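Local coordinates for spore germination protein GerM (PDB 6GZB) that is of unknown molecular function but affects both sporulation and germination in Bacillus subtilis, at residues V203-E208 with V216-R221; N235-G240 with T249-D254; S294-L299 with S331-V336. All blocks are in the same frame, centred on the assembly; numbering follows the deposited sequence.

All three contacts belong to the second half of this tandem GerMN-domain lipoprotein and touch one another in turn. Interaction 1 is fully buried and holds the hairpin of strands 198-208 and 213-223 by backbone hydrogen bonds. Interactions 2 and 3 are only partly buried, and each sets a loop against a helix: in interaction 2 loop 249-254 meets the end of helix 229-239, and in interaction 3 loop 331-336 meets helix 289-299. A hydroxyl-to-carbonyl bond and a CH-pi contact carry the former, methyl contacts and a weak guanidinium bond the latter. L237 from interaction 2 packs on V203, F251 meets I295, and Y204 N probably hydrogen-bonds T298 OG1, so hairpin and helices share one interior.

Interaction 1 (V203-E208 with V216-R221); sequences VYYLAE and VPVTKR
K220 NZ is gripped from two directions: it donates to Y205 OH at 2.7 Å and forms a salt bridge with E236 of helix 229-239. The lysine bends at chi3 (82°), which brings K220 CE to within 3.4 Å of Y205 OH, and its chain crosses the tyrosine at about a right angle, with K220 CD 3.1 Å from Y205 OH. The tyrosine oxygen also has a weak bond with E236 O, so both polar ends are tied to the same helix residue. Further back, V218 CG2 sits at the edge of the Y205 ring, 4.1 Å from Y205 CD2. On the other face of the sheet, P217 CB lies over the Y204 ring, 3.8 Å from its centroid and displaced toward the rim, a CH-pi contact; Y204 OH is bonded to E301.

The backbones pair V203 with V218 and Y205 with V216 through two hydrogen bonds each, the V216 N to Y205 O bond being nearly straight (175°). Between them Y204 and P217 form a non-hydrogen-bonded pair, where Y204 CA comes 3.3 Å from V216 O. The short strand segments run at 135° to each other, the pairing of a twisted antiparallel beta hairpin, strands 198-208 and 213-223.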
loop_
_atom_site.group_PDB
_atom_site.type_symbol
_atom_site.label_atom_id
_atom_site.label_comp_id
_atom_site.label_asym_id
_atom_site.label_seq_id
_atom_site.Cartn_x
_atom_site.Cartn_y
_atom_site.Cartn_z
ATOM N N VAL A 203 0.594 7.746 -0.764
ATOM C CA VAL A 203 1.947 8.082 -0.328
ATOM C C VAL A 203 2.293 7.184 0.860
ATOM O O VAL A 203 1.461 6.957 1.744
ATOM C CB VAL A 203 2.001 9.559 0.108
ATOM C CG1 VAL A 203 3.331 9.911 0.743
ATOM C CG2 VAL A 203 1.709 10.466 -1.078
ATOM N N TYR A 204 3.506 6.643 0.861
ATOM C CA TYR A 204 3.942 5.736 1.918
ATOM C C TYR A 204 4.708 6.475 3.005
ATOM O O TYR A 204 5.655 7.212 2.729
ATOM C CB TYR A 204 4.813 4.618 1.355
ATOM C CG TYR A 204 4.035 3.517 0.680
ATOM C CD1 TYR A 204 3.631 3.628 -0.644
ATOM C CD2 TYR A 204 3.741 2.354 1.352
ATOM C CE1 TYR A 204 2.954 2.593 -1.271
ATOM C CE2 TYR A 204 3.064 1.319 0.741
ATOM C CZ TYR A 204 2.648 1.453 -0.563
ATOM O OH TYR A 204 1.969 0.410 -1.161
ATOM N N TYR A 205 4.276 6.279 4.244
ATOM C CA TYR A 205 4.994 6.805 5.381
ATOM C C TYR A 205 5.529 5.667 6.219
ATOM O O TYR A 205 5.208 4.504 5.988
ATOM C CB TYR A 205 4.087 7.705 6.220
ATOM C CG TYR A 205 3.616 8.925 5.480
ATOM C CD1 TYR A 205 4.478 9.983 5.236
ATOM C CD2 TYR A 205 2.316 9.018 5.013
ATOM C CE1 TYR A 205 4.041 11.117 4.568
ATOM C CE2 TYR A 205 1.880 10.126 4.312
ATOM C CZ TYR A 205 2.736 11.183 4.117
ATOM O OH TYR A 205 2.296 12.277 3.418
ATOM N N LEU A 206 6.347 6.020 7.202
ATOM C CA LEU A 206 7.070 5.036 7.995
ATOM C C LEU A 206 6.396 4.862 9.347
ATOM O O LEU A 206 5.832 5.807 9.903
ATOM C CB LEU A 206 8.512 5.516 8.153
ATOM C CG LEU A 206 9.529 4.626 8.855
ATOM C CD1 LEU A 206 9.855 3.395 8.025
ATOM C CD2 LEU A 206 10.791 5.418 9.147
ATOM N N ALA A 207 6.243 3.615 9.757
ATOM C CA ALA A 207 5.793 3.299 11.107
ATOM C C ALA A 207 6.771 2.293 11.700
ATOM O O ALA A 207 7.629 1.760 10.997
ATOM C CB ALA A 207 4.399 2.714 11.085
ATOM N N GLU A 208 6.654 2.024 12.989
ATOM C CA GLU A 208 7.472 0.982 13.576
ATOM C C GLU A 208 6.866 0.442 14.842
ATOM O O GLU A 208 6.093 1.114 15.521
ATOM C CB GLU A 208 8.897 1.472 13.831
ATOM C CG GLU A 208 9.014 2.608 14.824
ATOM C CD GLU A 208 10.385 2.649 15.468
ATOM O OE1 GLU A 208 11.371 2.298 14.782
ATOM O OE2 GLU A 208 10.470 2.993 16.665
ATOM N N VAL A 216 3.580 2.319 5.443
ATOM C CA VAL A 216 2.137 2.428 5.494
ATOM C C VAL A 216 1.639 3.377 4.405
ATOM O O VAL A 216 2.070 4.536 4.328
ATOM C CB VAL A 216 1.686 2.996 6.847
ATOM C CG1 VAL A 216 0.170 3.135 6.888
ATOM C CG2 VAL A 216 2.192 2.116 7.979
ATOM N N PRO A 217 0.763 2.878 3.534
ATOM C CA PRO A 217 0.250 3.690 2.436
ATOM C C PRO A 217 -0.937 4.519 2.910
ATOM O O PRO A 217 -1.788 4.009 3.636
ATOM C CB PRO A 217 -0.199 2.640 1.421
ATOM C CG PRO A 217 -0.604 1.473 2.244
ATOM C CD PRO A 217 0.244 1.499 3.493
ATOM N N VAL A 218 -0.952 5.796 2.554
ATOM C CA VAL A 218 -2.022 6.703 2.946
ATOM C C VAL A 218 -2.452 7.497 1.714
ATOM O O VAL A 218 -1.623 8.085 1.017
ATOM C CB VAL A 218 -1.537 7.680 4.036
ATOM C CG1 VAL A 218 -2.567 8.751 4.296
ATOM C CG2 VAL A 218 -1.218 6.928 5.322
ATOM N N THR A 219 -3.750 7.503 1.435
ATOM C CA THR A 219 -4.279 8.297 0.324
ATOM C C THR A 219 -4.504 9.746 0.756
ATOM O O THR A 219 -5.326 10.028 1.620
ATOM C CB THR A 219 -5.600 7.721 -0.191
ATOM O OG1 THR A 219 -5.409 6.354 -0.576
ATOM C CG2 THR A 219 -6.090 8.515 -1.387
ATOM N N LYS A 220 -3.738 10.654 0.169
ATOM C CA LYS A 220 -3.849 12.071 0.463
ATOM C C LYS A 220 -4.634 12.778 -0.638
ATOM O O LYS A 220 -4.862 12.212 -1.710
ATOM C CB LYS A 220 -2.452 12.677 0.561
ATOM C CG LYS A 220 -1.558 11.934 1.539
ATOM C CD LYS A 220 -0.359 12.770 1.927
ATOM C CE LYS A 220 -0.725 13.756 3.017
ATOM N NZ LYS A 220 0.474 14.207 3.770
ATOM N N ARG A 221 -5.057 14.009 -0.360
ATOM C CA ARG A 221 -5.712 14.840 -1.362
ATOM C C ARG A 221 -4.693 15.800 -1.950
ATOM O O ARG A 221 -4.070 16.561 -1.230
ATOM C CB ARG A 221 -6.867 15.632 -0.738
ATOM C CG ARG A 221 -7.958 14.801 -0.088
ATOM C CD ARG A 221 -8.467 13.671 -0.979
ATOM N NE ARG A 221 -9.080 14.137 -2.220
ATOM C CZ ARG A 221 -9.863 13.391 -2.998
ATOM N NH1 ARG A 221 -10.136 12.137 -2.668
ATOM N NH2 ARG A 221 -10.376 13.902 -4.113
#

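Interaction 2 (N235-G240 with T249-D254); sequences NELAKG and TDFSED
T249 meets L237 where the loop following helix 229-239 doubles back across the last helical turn, inside the second of the tandem GerMN domains. T249 OG1 is anti to its own backbone N (chi1 -157°) and from there donates to L237 O at 2.9 Å, close to the carbonyl plane. T249 CB lies 3.8 Å from G240 CA; G240, the first residue past the helix, has positive phi, and its bare CA lets the threonine come close.

Next along the chain, F251 lays its ring against L237. L237 CB stands over the centre of one face, 3.7 Å from the F251 ring centroid and only 14° off the normal, a CH-pi contact. L237 CD1 follows on to F251 CZ, while F251 CB closes against L237 O at 3.5 Å, beside the threonine bond. V291 and I295 of helix 289-299 also touch this side chain, which therefore contacts both helices.

S252 starts its side chain away from the helix and makes an ST turn, S252 OG accepting from D254 N at 3.0 Å. S252 O lies 3.9 Å from A238 CB. E253 runs its extended side chain past the helix end at the protein surface, and E253 CA makes a CA-H...O contact of 3.4 Å with A238 O, with E253 CG 3.7 Å from that same oxygen.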
loop_
_atom_site.group_PDB
_atom_site.type_symbol
_atom_site.label_atom_id
_atom_site.label_comp_id
_atom_site.label_asym_id
_atom_site.label_seq_id
_atom_site.Cartn_x
_atom_site.Cartn_y
_atom_site.Cartn_z
ATOM N N ASN A 235 6.709 16.074 -2.782
ATOM C CA ASN A 235 6.389 17.174 -1.864
ATOM C C ASN A 235 5.646 16.668 -0.629
ATOM O O ASN A 235 5.911 17.122 0.488
ATOM C CB ASN A 235 5.558 18.265 -2.562
ATOM C CG ASN A 235 6.347 19.026 -3.615
ATOM O OD1 ASN A 235 7.573 18.978 -3.639
ATOM N ND2 ASN A 235 5.642 19.650 -4.547
ATOM N N GLU A 236 4.735 15.711 -0.815
ATOM C CA GLU A 236 4.002 15.150 0.329
ATOM C C GLU A 236 4.922 14.339 1.245
ATOM O O GLU A 236 4.734 14.304 2.469
ATOM C CB GLU A 236 2.838 14.262 -0.139
ATOM C CG GLU A 236 1.689 15.012 -0.799
ATOM C CD GLU A 236 1.094 16.087 0.100
ATOM O OE1 GLU A 236 1.047 15.878 1.321
ATOM O OE2 GLU A 236 0.735 17.163 -0.410
ATOM N N LEU A 237 5.882 13.643 0.652
ATOM C CA LEU A 237 6.849 12.876 1.445
ATOM C C LEU A 237 7.699 13.798 2.304
ATOM O O LEU A 237 7.937 13.516 3.479
ATOM C CB LEU A 237 7.737 12.032 0.542
ATOM C CG LEU A 237 7.072 10.758 -0.001
ATOM C CD1 LEU A 237 7.941 10.091 -1.052
ATOM C CD2 LEU A 237 6.790 9.786 1.127
ATOM N N ALA A 238 8.093 14.935 1.732
ATOM C CA ALA A 238 8.877 15.937 2.448
ATOM C C ALA A 238 8.071 16.612 3.552
ATOM O O ALA A 238 8.617 16.934 4.604
ATOM C CB ALA A 238 9.398 16.983 1.476
ATOM N N LYS A 239 6.782 16.847 3.308
ATOM C CA LYS A 239 5.919 17.457 4.328
ATOM C C LYS A 239 5.720 16.531 5.512
ATOM O O LYS A 239 5.529 16.988 6.630
ATOM C CB LYS A 239 4.545 17.802 3.760
ATOM C CG LYS A 239 4.519 18.978 2.808
ATOM C CD LYS A 239 3.086 19.407 2.552
ATOM C CE LYS A 239 2.813 19.587 1.073
ATOM N NZ LYS A 239 1.356 19.759 0.816
ATOM N N GLY A 240 5.643 15.233 5.241
ATOM C CA GLY A 240 5.476 14.245 6.292
ATOM C C GLY A 240 4.022 13.982 6.606
ATOM O O GLY A 240 3.131 14.616 6.044
ATOM N N THR A 249 8.120 10.426 9.054
ATOM C CA THR A 249 8.775 10.575 7.761
ATOM C C THR A 249 10.254 10.700 8.064
ATOM O O THR A 249 10.618 11.250 9.071
ATOM C CB THR A 249 8.301 11.816 6.960
ATOM O OG1 THR A 249 8.546 11.632 5.571
ATOM C CG2 THR A 249 9.021 13.014 7.369
ATOM N N ASP A 250 11.106 10.137 7.226
ATOM C CA ASP A 250 12.510 10.303 7.451
ATOM C C ASP A 250 13.009 11.404 6.547
ATOM O O ASP A 250 14.169 11.646 6.486
ATOM C CB ASP A 250 13.292 9.015 7.262
ATOM C CG ASP A 250 14.668 9.046 7.943
ATOM O OD1 ASP A 250 14.783 9.571 9.053
ATOM O OD2 ASP A 250 15.645 8.548 7.382
ATOM N N PHE A 251 12.108 12.079 5.862
ATOM C CA PHE A 251 12.468 13.192 4.986
ATOM C C PHE A 251 12.711 14.447 5.800
ATOM O O PHE A 251 11.985 14.727 6.744
ATOM C CB PHE A 251 11.357 13.484 3.978
ATOM C CG PHE A 251 11.326 12.544 2.820
ATOM C CD1 PHE A 251 10.917 11.230 2.985
ATOM C CD2 PHE A 251 11.603 12.996 1.554
ATOM C CE1 PHE A 251 10.852 10.367 1.906
ATOM C CE2 PHE A 251 11.564 12.136 0.478
ATOM C CZ PHE A 251 11.177 10.823 0.652
ATOM N N SER A 252 13.690 15.238 5.382
ATOM C CA SER A 252 13.759 16.628 5.795
ATOM C C SER A 252 12.679 17.413 5.067
ATOM O O SER A 252 12.412 17.168 3.895
ATOM C CB SER A 252 15.143 17.218 5.481
ATOM O OG SER A 252 15.058 18.611 5.215
ATOM N N GLU A 253 12.102 18.396 5.748
ATOM C CA GLU A 253 11.080 19.239 5.140
ATOM C C GLU A 253 11.611 20.086 3.998
ATOM O O GLU A 253 10.837 20.563 3.168
ATOM C CB GLU A 253 10.430 20.135 6.189
ATOM C CG GLU A 253 9.655 19.364 7.242
ATOM C CD GLU A 253 8.649 20.231 7.972
ATOM O OE1 GLU A 253 7.474 19.819 8.067
ATOM O OE2 GLU A 253 9.030 21.333 8.426
ATOM N N ASP A 254 12.929 20.259 3.930
ATOM C CA ASP A 254 13.520 21.133 2.915
ATOM C C ASP A 254 13.754 20.405 1.602
ATOM O O ASP A 254 14.170 21.009 0.621
ATOM C CB ASP A 254 14.833 21.731 3.418
ATOM C CG ASP A 254 14.640 22.617 4.629
ATOM O OD1 ASP A 254 13.632 23.356 4.664
ATOM O OD2 ASP A 254 15.478 22.557 5.554
#

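Interaction 3 (S294-L299 with S331-V336); sequences SIVLTL and SRPSQV
V296 and R332 bring the backbones of helix segment 294-299 and loop 331-336 nearest to each other, with their CA atoms 5.9 Å apart. V296 directs its side chain at the loop. V296 CG1, anti to the backbone N (chi1 173°), does the touching and rests 3.5 Å from S331 O and 3.7 Å from R332 CA.

L297, the next residue, reaches out with a single methyl, CD2, which three loop residues touch. V336 CG2 is 3.9 Å from L297 CD2, the two side chains sliding past each other in opposite directions. P333 CD is 4.0 Å from L297 CD2, the proline lying obliquely to the leucine. The guanidinium of R332 presents a face, with L297 CD2 4.1 Å above the plane and over its centre.

R332 is extended from CG to NE, which takes NE across to the side of L297. R332 NH2 makes a weak bond to L297 O, at 3.3 Å and bent to 126°. Stronger partners lie just beyond: NH1 forms a salt bridge with E301, and NH2 bonds T300 OG1.

The loop after strand 330-331, the outer strand of the mixed sheet with 307-312, 267-272 and 262-264, thus lies on helix 289-299. That helix packs I295 and L299 on strand 267-272 and T298 on helix 229-239, while the V336 side chain touches E55 of strand 51-60.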
loop_
_atom_site.group_PDB
_atom_site.type_symbol
_atom_site.label_atom_id
_atom_site.label_comp_id
_atom_site.label_asym_id
_atom_site.label_seq_id
_atom_site.Cartn_x
_atom_site.Cartn_y
_atom_site.Cartn_z
ATOM N N SER A 294 10.462 4.681 0.729
ATOM C CA SER A 294 9.267 5.508 0.672
ATOM C C SER A 294 9.060 6.069 -0.727
ATOM O O SER A 294 7.962 6.002 -1.276
ATOM C CB SER A 294 9.371 6.657 1.679
ATOM O OG SER A 294 9.066 6.190 2.966
ATOM N N ILE A 295 10.125 6.609 -1.308
ATOM C CA ILE A 295 10.068 7.124 -2.664
ATOM C C ILE A 295 9.633 6.056 -3.654
ATOM O O ILE A 295 8.725 6.262 -4.462
ATOM C CB ILE A 295 11.427 7.680 -3.106
ATOM C CG1 ILE A 295 11.727 8.977 -2.357
ATOM C CG2 ILE A 295 11.433 7.902 -4.608
ATOM C CD1 ILE A 295 13.158 9.450 -2.510
ATOM N N VAL A 296 10.287 4.907 -3.591
ATOM C CA VAL A 296 10.085 3.872 -4.578
ATOM C C VAL A 296 8.719 3.220 -4.442
ATOM O O VAL A 296 8.038 2.984 -5.443
ATOM C CB VAL A 296 11.191 2.799 -4.488
ATOM C CG1 VAL A 296 10.882 1.625 -5.404
ATOM C CG2 VAL A 296 12.526 3.414 -4.851
ATOM N N LEU A 297 8.314 2.920 -3.212
ATOM C CA LEU A 297 6.981 2.354 -2.984
ATOM C C LEU A 297 5.894 3.324 -3.451
ATOM O O LEU A 297 4.872 2.911 -3.989
ATOM C CB LEU A 297 6.764 2.011 -1.502
ATOM C CG LEU A 297 7.537 0.792 -0.990
ATOM C CD1 LEU A 297 7.441 0.709 0.521
ATOM C CD2 LEU A 297 7.023 -0.495 -1.619
ATOM N N THR A 298 6.115 4.611 -3.219
ATOM C CA THR A 298 5.107 5.627 -3.512
ATOM C C THR A 298 4.977 5.810 -5.026
ATOM O O THR A 298 3.889 5.724 -5.587
ATOM C CB THR A 298 5.472 6.961 -2.846
ATOM O OG1 THR A 298 5.407 6.822 -1.415
ATOM C CG2 THR A 298 4.535 8.062 -3.295
ATOM N N LEU A 299 6.107 5.971 -5.692
ATOM C CA LEU A 299 6.109 6.240 -7.125
ATOM C C LEU A 299 5.651 5.038 -7.948
ATOM O O LEU A 299 4.889 5.195 -8.909
ATOM C CB LEU A 299 7.492 6.700 -7.575
ATOM C CG LEU A 299 7.666 8.216 -7.704
ATOM C CD1 LEU A 299 6.788 8.979 -6.736
ATOM C CD2 LEU A 299 9.115 8.641 -7.555
ATOM N N SER A 331 13.954 -0.524 -8.376
ATOM C CA SER A 331 12.607 -0.995 -8.613
ATOM C C SER A 331 11.936 -1.350 -7.289
ATOM O O SER A 331 12.553 -1.323 -6.230
ATOM C CB SER A 331 12.622 -2.190 -9.565
ATOM O OG SER A 331 13.410 -3.236 -9.034
ATOM N N ARG A 332 10.636 -1.579 -7.354
ATOM C CA ARG A 332 9.841 -1.849 -6.171
ATOM C C ARG A 332 10.369 -3.095 -5.463
ATOM O O ARG A 332 10.643 -4.104 -6.104
ATOM C CB ARG A 332 8.397 -2.054 -6.612
ATOM C CG ARG A 332 7.394 -2.226 -5.497
ATOM C CD ARG A 332 5.996 -2.310 -6.097
ATOM N NE ARG A 332 4.965 -2.495 -5.085
ATOM C CZ ARG A 332 4.283 -1.505 -4.525
ATOM N NH1 ARG A 332 3.367 -1.772 -3.607
ATOM N NH2 ARG A 332 4.516 -0.251 -4.875
ATOM N N PRO A 333 10.521 -3.028 -4.137
ATOM C CA PRO A 333 10.953 -4.194 -3.361
ATOM C C PRO A 333 10.142 -5.442 -3.702
ATOM O O PRO A 333 8.935 -5.352 -3.947
ATOM C CB PRO A 333 10.688 -3.772 -1.917
ATOM C CG PRO A 333 10.782 -2.287 -1.931
ATOM C CD PRO A 333 10.341 -1.833 -3.295
ATOM N N SER A 334 10.811 -6.590 -3.751
ATOM C CA SER A 334 10.142 -7.853 -4.079
ATOM C C SER A 334 9.220 -8.277 -2.940
ATOM O O SER A 334 8.157 -8.838 -3.174
ATOM C CB SER A 334 11.169 -8.957 -4.367
ATOM O OG SER A 334 12.470 -8.562 -3.970
ATOM N N GLN A 335 9.633 -7.993 -1.712
ATOM C CA GLN A 335 8.800 -8.229 -0.543
ATOM C C GLN A 335 8.558 -6.915 0.180
ATOM O O GLN A 335 9.479 -6.338 0.751
ATOM C CB GLN A 335 9.486 -9.225 0.400
ATOM C CG GLN A 335 9.666 -10.600 -0.217
ATOM C CD GLN A 335 10.323 -11.593 0.717
ATOM O OE1 GLN A 335 10.388 -11.387 1.931
ATOM N NE2 GLN A 335 10.806 -12.686 0.154
ATOM N N VAL A 336 7.316 -6.445 0.154
ATOM C CA VAL A 336 6.933 -5.245 0.893
ATOM C C VAL A 336 6.643 -5.596 2.356
ATOM O O VAL A 336 5.753 -6.387 2.638
ATOM C CB VAL A 336 5.681 -4.599 0.272
ATOM C CG1 VAL A 336 5.266 -3.359 1.059
ATOM C CG2 VAL A 336 5.935 -4.259 -1.189
#